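PDB 4R4X: pngf-ii from Elizabethkingia meningoseptica, which probably cleaves N-linked glycans from glycoproteins as a peptide:N-glycosidase, hydrolysing the bond between the sugar and the asparagine side chain. Local coordinates for residues Met179-Lys182 with Ser183-Thr187; Phe296-Leu299 with Met300-Phe303; Asp369-Lys372 with Ile373-Asn376. One frame throughout, in Å; residues are numbered along the deposited sequence.

Contact 1: Met179-Lys182 with Ser183-Thr187; sequences MIWK and SRFIT
Phe185 folds back against Trp181 just after the chain leaves the C-terminal end of helix 173-182. Its CB is followed by CG set between the backbone N and the carbonyl carbon (chi1 64°), and this torsion swings the ring back over the last helical turn. Along one side of the ring, CD1 lies 3.5 Å from Trp181 O. The next atom, CE1, comes over one face of the indole and is 3.6 Å from Trp181 NE1, close to the rim of the five-membered ring. CZ, at the far end, lies 4.0 Å from Trp181 CZ2. The two ring planes meet obliquely, at 56°. Above one face of Phe185, near its rim, sits Lys182 O, and a water bridges this carbonyl and Thr187 OG1.

The backbone that makes this possible is a type I beta turn from Lys182 to Phe185, which carries the chain from the helix into strand 186-196. Ser183 N keeps the helical pattern with a bond of 3.1 Å to Met179 O, well short of straight at 136°. Arg184 N bonds to Trp181 O at 3.0 Å, approaching from above the carbonyl plane. Ser183 turns its hydroxyl back as well: OG donates to Ile180 O at 2.7 Å, and a side chain thereby holds this carbonyl as the helix ends.

Arg184, extended from CG as far as NE, runs alongside Ile180, both pointing the same way, with NH2 3.9 Å from Ile180 CG2. Pro47, in the loop before strand 48-54, touches Ile180, Ser183 and Arg184, while the Phe185 ring also stacks with His367 and Lys182 NZ pairs with Asp178.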
loop_
_atom_site.group_PDB
_atom_site.type_symbol
_atom_site.label_atom_id
_atom_site.label_comp_id
_atom_site.label_asym_id
_atom_site.label_seq_id
_atom_site.Cartn_x
_atom_site.Cartn_y
_atom_site.Cartn_z
HETATM N N MSE A 179 -16.253 -1.735 0.209
HETATM C CA MSE A 179 -16.147 -3.177 0.459
HETATM C C MSE A 179 -15.827 -3.923 -0.813
HETATM O O MSE A 179 -15.031 -4.877 -0.794
HETATM C CB MSE A 179 -17.401 -3.707 1.145
HETATM C CG MSE A 179 -17.407 -3.151 2.569
HETATM SE SE MSE A 179 -19.010 -3.749 3.530
HETATM C CE MSE A 179 -18.504 -5.641 3.766
ATOM N N ILE A 180 -16.400 -3.503 -1.935
ATOM C CA ILE A 180 -16.014 -4.078 -3.233
ATOM C C ILE A 180 -14.505 -3.868 -3.467
ATOM O O ILE A 180 -13.771 -4.823 -3.819
ATOM C CB ILE A 180 -16.794 -3.454 -4.413
ATOM C CG1 ILE A 180 -18.273 -3.845 -4.368
ATOM C CG2 ILE A 180 -16.208 -3.898 -5.765
ATOM C CD1 ILE A 180 -19.120 -3.108 -5.379
ATOM N N TRP A 181 -14.040 -2.631 -3.269
ATOM C CA TRP A 181 -12.614 -2.298 -3.446
ATOM C C TRP A 181 -11.707 -3.173 -2.588
ATOM O O TRP A 181 -10.771 -3.825 -3.110
ATOM C CB TRP A 181 -12.359 -0.814 -3.186
ATOM C CG TRP A 181 -10.914 -0.438 -3.081
ATOM C CD1 TRP A 181 -9.930 -0.651 -4.011
ATOM C CD2 TRP A 181 -10.287 0.206 -1.975
ATOM N NE1 TRP A 181 -8.725 -0.146 -3.559
ATOM C CE2 TRP A 181 -8.914 0.371 -2.302
ATOM C CE3 TRP A 181 -10.747 0.682 -0.750
ATOM C CZ2 TRP A 181 -8.016 0.977 -1.445
ATOM C CZ3 TRP A 181 -9.866 1.269 0.109
ATOM C CH2 TRP A 181 -8.495 1.415 -0.236
ATOM N N LYS A 182 -12.020 -3.260 -1.299
ATOM C CA LYS A 182 -11.193 -4.031 -0.366
ATOM C C LYS A 182 -11.208 -5.537 -0.649
ATOM O O LYS A 182 -10.273 -6.238 -0.277
ATOM C CB LYS A 182 -11.586 -3.752 1.090
ATOM C CG LYS A 182 -11.037 -2.426 1.578
ATOM C CD LYS A 182 -11.676 -1.953 2.857
ATOM C CE LYS A 182 -11.112 -0.595 3.275
ATOM N NZ LYS A 182 -11.976 -0.016 4.337
ATOM N N SER A 183 -12.241 -6.033 -1.325
ATOM C CA SER A 183 -12.320 -7.447 -1.669
ATOM C C SER A 183 -11.343 -7.842 -2.801
ATOM O O SER A 183 -11.107 -9.029 -3.056
ATOM C CB SER A 183 -13.762 -7.820 -2.071
ATOM O OG SER A 183 -14.062 -7.428 -3.400
ATOM N N ARG A 184 -10.764 -6.843 -3.462
ATOM C CA ARG A 184 -9.885 -7.104 -4.595
ATOM C C ARG A 184 -8.452 -7.433 -4.174
ATOM O O ARG A 184 -7.637 -7.814 -5.004
ATOM C CB ARG A 184 -9.879 -5.899 -5.528
ATOM C CG ARG A 184 -11.230 -5.524 -6.071
ATOM C CD ARG A 184 -11.126 -4.417 -7.099
ATOM N NE ARG A 184 -12.427 -4.064 -7.681
ATOM C CZ ARG A 184 -13.017 -4.676 -8.705
ATOM N NH1 ARG A 184 -12.465 -5.722 -9.304
ATOM N NH2 ARG A 184 -14.187 -4.242 -9.127
ATOM N N PHE A 185 -8.118 -7.233 -2.909
ATOM C CA PHE A 185 -6.749 -7.447 -2.470
ATOM C C PHE A 185 -6.750 -7.845 -1.024
ATOM O O PHE A 185 -7.803 -7.863 -0.386
ATOM C CB PHE A 185 -5.878 -6.203 -2.712
ATOM C CG PHE A 185 -6.300 -4.989 -1.928
ATOM C CD1 PHE A 185 -7.342 -4.178 -2.370
ATOM C CD2 PHE A 185 -5.663 -4.663 -0.739
ATOM C CE1 PHE A 185 -7.718 -3.048 -1.639
ATOM C CE2 PHE A 185 -6.045 -3.539 -0.011
ATOM C CZ PHE A 185 -7.071 -2.740 -0.465
ATOM N N ILE A 186 -5.570 -8.156 -0.498
ATOM C CA ILE A 186 -5.437 -8.608 0.877
ATOM C C ILE A 186 -4.837 -7.519 1.749
ATOM O O ILE A 186 -3.755 -7.008 1.444
ATOM C CB ILE A 186 -4.532 -9.835 0.944
ATOM C CG1 ILE A 186 -5.170 -10.987 0.159
ATOM C CG2 ILE A 186 -4.273 -10.242 2.382
ATOM C CD1 ILE A 186 -4.214 -12.107 -0.172
ATOM N N THR A 187 -5.510 -7.214 2.855
ATOM C CA THR A 187 -4.987 -6.285 3.860
ATOM C C THR A 187 -4.571 -7.102 5.056
ATOM O O THR A 187 -5.332 -7.964 5.515
ATOM C CB THR A 187 -6.041 -5.237 4.267
ATOM O OG1 THR A 187 -6.354 -4.457 3.124
ATOM C CG2 THR A 187 -5.519 -4.301 5.348
HETATM O O HOH W 1 -8.480 -5.721 1.802
#

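Contact 2: Phe296-Leu299 with Met300-Phe303; sequences FIEL and MRFF
Between Glu298 and Arg301 the chain turns a corner at Leu299, and two residues, Leu299 and Met300, stand opposite the single Val251 of the neighbouring strand, a classic beta bulge. Across this corner the two charged side chains meet in a salt bridge. Arg301 presents the side of its guanidinium that carries NE and NH2, giving one nitrogen to each carboxylate oxygen. NH2 bonds to Glu298 OE1 at 2.8 Å, on the syn lone pair, whereas NE reaches Glu298 OE2 at 2.9 Å from above the carboxylate plane. The groups are therefore not coplanar; their planes stand 59° apart. Bends at chi2 and chi3 (106° and 51°) curl the Arg301 chain back toward the extended glutamate.

The pair is buried, and further polar partners surround it: Ser531 bonds to Glu298 OE1, Thr386 to OE2, and Asn529 O accepts from Arg301 NH1. Leu299 and Met300 pack instead against Ile253 and Val234, respectively. Strand 297-303 runs between strands 248-253 and 493-504 in the long antiparallel sheet, with Met300 also reaching Leu236 on strand 231-240.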
loop_
_atom_site.group_PDB
_atom_site.type_symbol
_atom_site.label_atom_id
_atom_site.label_comp_id
_atom_site.label_asym_id
_atom_site.label_seq_id
_atom_site.Cartn_x
_atom_site.Cartn_y
_atom_site.Cartn_z
ATOM N N PHE A 296 18.205 -6.318 11.786
ATOM C CA PHE A 296 16.821 -6.160 11.352
ATOM C C PHE A 296 16.730 -5.506 9.957
ATOM O O PHE A 296 17.706 -4.910 9.464
ATOM C CB PHE A 296 15.964 -5.436 12.401
ATOM C CG PHE A 296 16.194 -3.964 12.509
ATOM C CD1 PHE A 296 15.445 -3.074 11.747
ATOM C CD2 PHE A 296 17.131 -3.448 13.398
ATOM C CE1 PHE A 296 15.639 -1.707 11.855
ATOM C CE2 PHE A 296 17.320 -2.077 13.528
ATOM C CZ PHE A 296 16.567 -1.199 12.754
ATOM N N ILE A 297 15.573 -5.685 9.321
ATOM C CA ILE A 297 15.275 -5.097 8.014
ATOM C C ILE A 297 14.296 -3.948 8.199
ATOM O O ILE A 297 13.214 -4.121 8.825
ATOM C CB ILE A 297 14.708 -6.153 7.075
ATOM C CG1 ILE A 297 15.837 -7.128 6.709
ATOM C CG2 ILE A 297 14.081 -5.570 5.792
ATOM C CD1 ILE A 297 15.365 -8.288 5.902
ATOM N N GLU A 298 14.665 -2.801 7.633
ATOM C CA GLU A 298 13.770 -1.631 7.554
ATOM C C GLU A 298 12.803 -1.768 6.388
ATOM O O GLU A 298 13.217 -1.705 5.214
ATOM C CB GLU A 298 14.579 -0.347 7.344
ATOM C CG GLU A 298 15.596 -0.103 8.396
ATOM C CD GLU A 298 16.408 1.153 8.168
ATOM O OE1 GLU A 298 16.897 1.375 7.037
ATOM O OE2 GLU A 298 16.567 1.918 9.135
ATOM N N LEU A 299 11.522 -1.997 6.661
ATOM C CA LEU A 299 10.534 -1.949 5.567
ATOM C C LEU A 299 10.420 -0.533 5.002
ATOM O O LEU A 299 10.330 -0.362 3.793
ATOM C CB LEU A 299 9.147 -2.399 6.028
ATOM C CG LEU A 299 8.995 -3.813 6.578
ATOM C CD1 LEU A 299 7.499 -4.128 6.727
ATOM C CD2 LEU A 299 9.669 -4.832 5.641
HETATM N N MSE A 300 10.439 0.460 5.885
HETATM C CA MSE A 300 10.195 1.873 5.528
HETATM C C MSE A 300 10.888 2.731 6.550
HETATM O O MSE A 300 10.627 2.601 7.737
HETATM C CB MSE A 300 8.685 2.197 5.551
HETATM C CG MSE A 300 8.356 3.681 5.325
HETATM SE SE MSE A 300 6.680 4.239 6.227
HETATM C CE MSE A 300 5.570 2.657 5.862
ATOM N N ARG A 301 11.788 3.616 6.103
ATOM C CA ARG A 301 12.402 4.620 6.948
ATOM C C ARG A 301 11.650 5.920 6.696
ATOM O O ARG A 301 11.459 6.322 5.532
ATOM C CB ARG A 301 13.899 4.778 6.621
ATOM C CG ARG A 301 14.593 5.976 7.277
ATOM C CD ARG A 301 15.527 5.654 8.428
ATOM N NE ARG A 301 16.508 4.609 8.126
ATOM C CZ ARG A 301 17.735 4.761 7.614
ATOM N NH1 ARG A 301 18.225 5.948 7.283
ATOM N NH2 ARG A 301 18.478 3.674 7.389
ATOM N N PHE A 302 11.176 6.550 7.776
ATOM C CA PHE A 302 10.373 7.757 7.664
ATOM C C PHE A 302 10.748 8.729 8.767
ATOM O O PHE A 302 11.372 8.359 9.775
ATOM C CB PHE A 302 8.852 7.457 7.686
ATOM C CG PHE A 302 8.334 6.935 9.009
ATOM C CD1 PHE A 302 8.445 5.580 9.340
ATOM C CD2 PHE A 302 7.711 7.789 9.925
ATOM C CE1 PHE A 302 7.980 5.101 10.560
ATOM C CE2 PHE A 302 7.246 7.312 11.152
ATOM C CZ PHE A 302 7.373 5.969 11.472
ATOM N N PHE A 303 10.375 9.989 8.569
ATOM C CA PHE A 303 10.617 10.997 9.576
ATOM C C PHE A 303 9.319 11.685 9.884
ATOM O O PHE A 303 8.614 12.082 8.969
ATOM C CB PHE A 303 11.694 11.946 9.091
ATOM C CG PHE A 303 13.022 11.273 8.988
ATOM C CD1 PHE A 303 13.338 10.522 7.874
ATOM C CD2 PHE A 303 13.875 11.263 10.074
ATOM C CE1 PHE A 303 14.519 9.794 7.809
ATOM C CE2 PHE A 303 15.083 10.571 10.010
ATOM C CZ PHE A 303 15.395 9.812 8.884
#

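Contact 3: Asp369-Lys372 with Ile373-Asn376; sequences DQQK and IVNN
Gln371 bends its side chain back along its own loop and grips the backbone of Ile373 and Val374 with both ends of its amide. The tight part is here. OE1 accepts two N-H groups: Val374 N at 2.7 Å, almost straight at 176° and in the carbonyl plane on a lone pair, and Ile373 N at 2.8 Å, tilted from that plane. NE2 donates in return to Val374 O at 3.0 Å, with the acceptor nearly in the amide plane. Three bonds thus fix the rotation of the amide and leave little doubt which end is oxygen. Turns of 66° at chi1 and 81° at chi2 give the side chain the hook it needs.

Asn375 adds a single bond, ND2 to Lys372 O at 3.0 Å, coming from above the carbonyl plane. The looser side belongs to Lys372 and Ile373, both exposed, whose aliphatic parts add little beyond near-neighbour contacts.

This irregular loop lies between strands 358-367 and 378-384, held alongside the loop of Gln228 and Gly229; the latter shares backbone hydrogen bonding with Gln371, and Asp369 reaches Thr231 at the start of strand 231-240.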
loop_
_atom_site.group_PDB
_atom_site.type_symbol
_atom_site.label_atom_id
_atom_site.label_comp_id
_atom_site.label_asym_id
_atom_site.label_seq_id
_atom_site.Cartn_x
_atom_site.Cartn_y
_atom_site.Cartn_z
ATOM N N ASP A 369 -1.110 -9.117 -8.576
ATOM C CA ASP A 369 -0.497 -8.742 -9.817
ATOM C C ASP A 369 0.309 -9.920 -10.391
ATOM O O ASP A 369 0.477 -10.942 -9.740
ATOM C CB ASP A 369 0.445 -7.557 -9.550
ATOM C CG ASP A 369 -0.298 -6.283 -9.290
ATOM O OD1 ASP A 369 -1.367 -6.094 -9.918
ATOM O OD2 ASP A 369 0.188 -5.450 -8.480
ATOM N N GLN A 370 0.828 -9.732 -11.594
ATOM C CA GLN A 370 1.744 -10.692 -12.223
ATOM C C GLN A 370 2.915 -9.882 -12.810
ATOM O O GLN A 370 3.272 -10.036 -13.970
ATOM C CB GLN A 370 1.014 -11.520 -13.301
ATOM C CG GLN A 370 -0.266 -12.228 -12.812
ATOM C CD GLN A 370 -1.221 -12.675 -13.928
ATOM O OE1 GLN A 370 -1.388 -12.005 -14.952
ATOM N NE2 GLN A 370 -1.878 -13.808 -13.711
ATOM N N GLN A 371 3.503 -9.014 -11.994
ATOM C CA GLN A 371 4.576 -8.127 -12.453
ATOM C C GLN A 371 5.867 -8.901 -12.735
ATOM O O GLN A 371 6.192 -9.859 -12.029
ATOM C CB GLN A 371 4.838 -6.992 -11.444
ATOM C CG GLN A 371 5.380 -7.426 -10.104
ATOM C CD GLN A 371 6.892 -7.687 -10.092
ATOM O OE1 GLN A 371 7.654 -7.125 -10.876
ATOM N NE2 GLN A 371 7.320 -8.517 -9.174
ATOM N N LYS A 372 6.604 -8.433 -13.737
ATOM C CA LYS A 372 7.795 -9.122 -14.264
ATOM C C LYS A 372 9.028 -8.217 -14.171
ATOM O O LYS A 372 10.005 -8.422 -14.870
ATOM C CB LYS A 372 7.543 -9.484 -15.724
ATOM C CG LYS A 372 6.353 -10.409 -15.946
ATOM C CD LYS A 372 6.573 -11.741 -15.244
ATOM C CE LYS A 372 5.887 -12.905 -15.955
ATOM N NZ LYS A 372 4.438 -12.921 -15.616
ATOM N N ILE A 373 8.972 -7.223 -13.290
ATOM C CA ILE A 373 10.005 -6.188 -13.174
ATOM C C ILE A 373 10.922 -6.389 -11.975
ATOM O O ILE A 373 12.129 -6.130 -12.073
ATOM C CB ILE A 373 9.346 -4.790 -13.109
ATOM C CG1 ILE A 373 8.794 -4.422 -14.492
ATOM C CG2 ILE A 373 10.326 -3.721 -12.671
ATOM C CD1 ILE A 373 7.547 -3.569 -14.431
ATOM N N VAL A 374 10.363 -6.847 -10.860
ATOM C CA VAL A 374 11.127 -7.153 -9.657
ATOM C C VAL A 374 11.181 -8.665 -9.496
ATOM O O VAL A 374 10.168 -9.296 -9.163
ATOM C CB VAL A 374 10.459 -6.497 -8.422
ATOM C CG1 VAL A 374 11.180 -6.894 -7.150
ATOM C CG2 VAL A 374 10.429 -4.986 -8.615
ATOM N N ASN A 375 12.350 -9.250 -9.777
ATOM C CA ASN A 375 12.462 -10.692 -9.978
ATOM C C ASN A 375 13.415 -11.421 -9.022
ATOM O O ASN A 375 13.745 -12.584 -9.254
ATOM C CB ASN A 375 12.887 -10.964 -11.420
ATOM C CG ASN A 375 11.883 -10.444 -12.408
ATOM O OD1 ASN A 375 10.733 -10.850 -12.381
ATOM N ND2 ASN A 375 12.299 -9.534 -13.272
ATOM N N ASN A 376 13.849 -10.752 -7.958
ATOM C CA ASN A 376 14.734 -11.397 -6.979
ATOM C C ASN A 376 13.983 -12.459 -6.197
ATOM O O ASN A 376 12.823 -12.263 -5.869
ATOM C CB ASN A 376 15.399 -10.394 -6.054
ATOM C CG ASN A 376 14.414 -9.663 -5.148
ATOM O OD1 ASN A 376 14.420 -9.837 -3.904
ATOM N ND2 ASN A 376 13.590 -8.845 -5.742
#

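How the contacts relate
From the N terminus, contact 1 comes first, where helix 173-182 leads into strand 186-196, the edge of a four-stranded sheet. Contact 2 follows at the corner in strand 297-303, inside the nine-stranded sheet. Contact 3 lies within the connection from strand 358-367, the partner of 186-196, to strand 378-384 at the edge of that larger sheet. The three are in series, none nesting in or crossing another. None touches another: contacts 1 and 3 come nearest, about 8 Å between nearest atoms, while the centres of contacts 1 and 2 are about 26 Å apart.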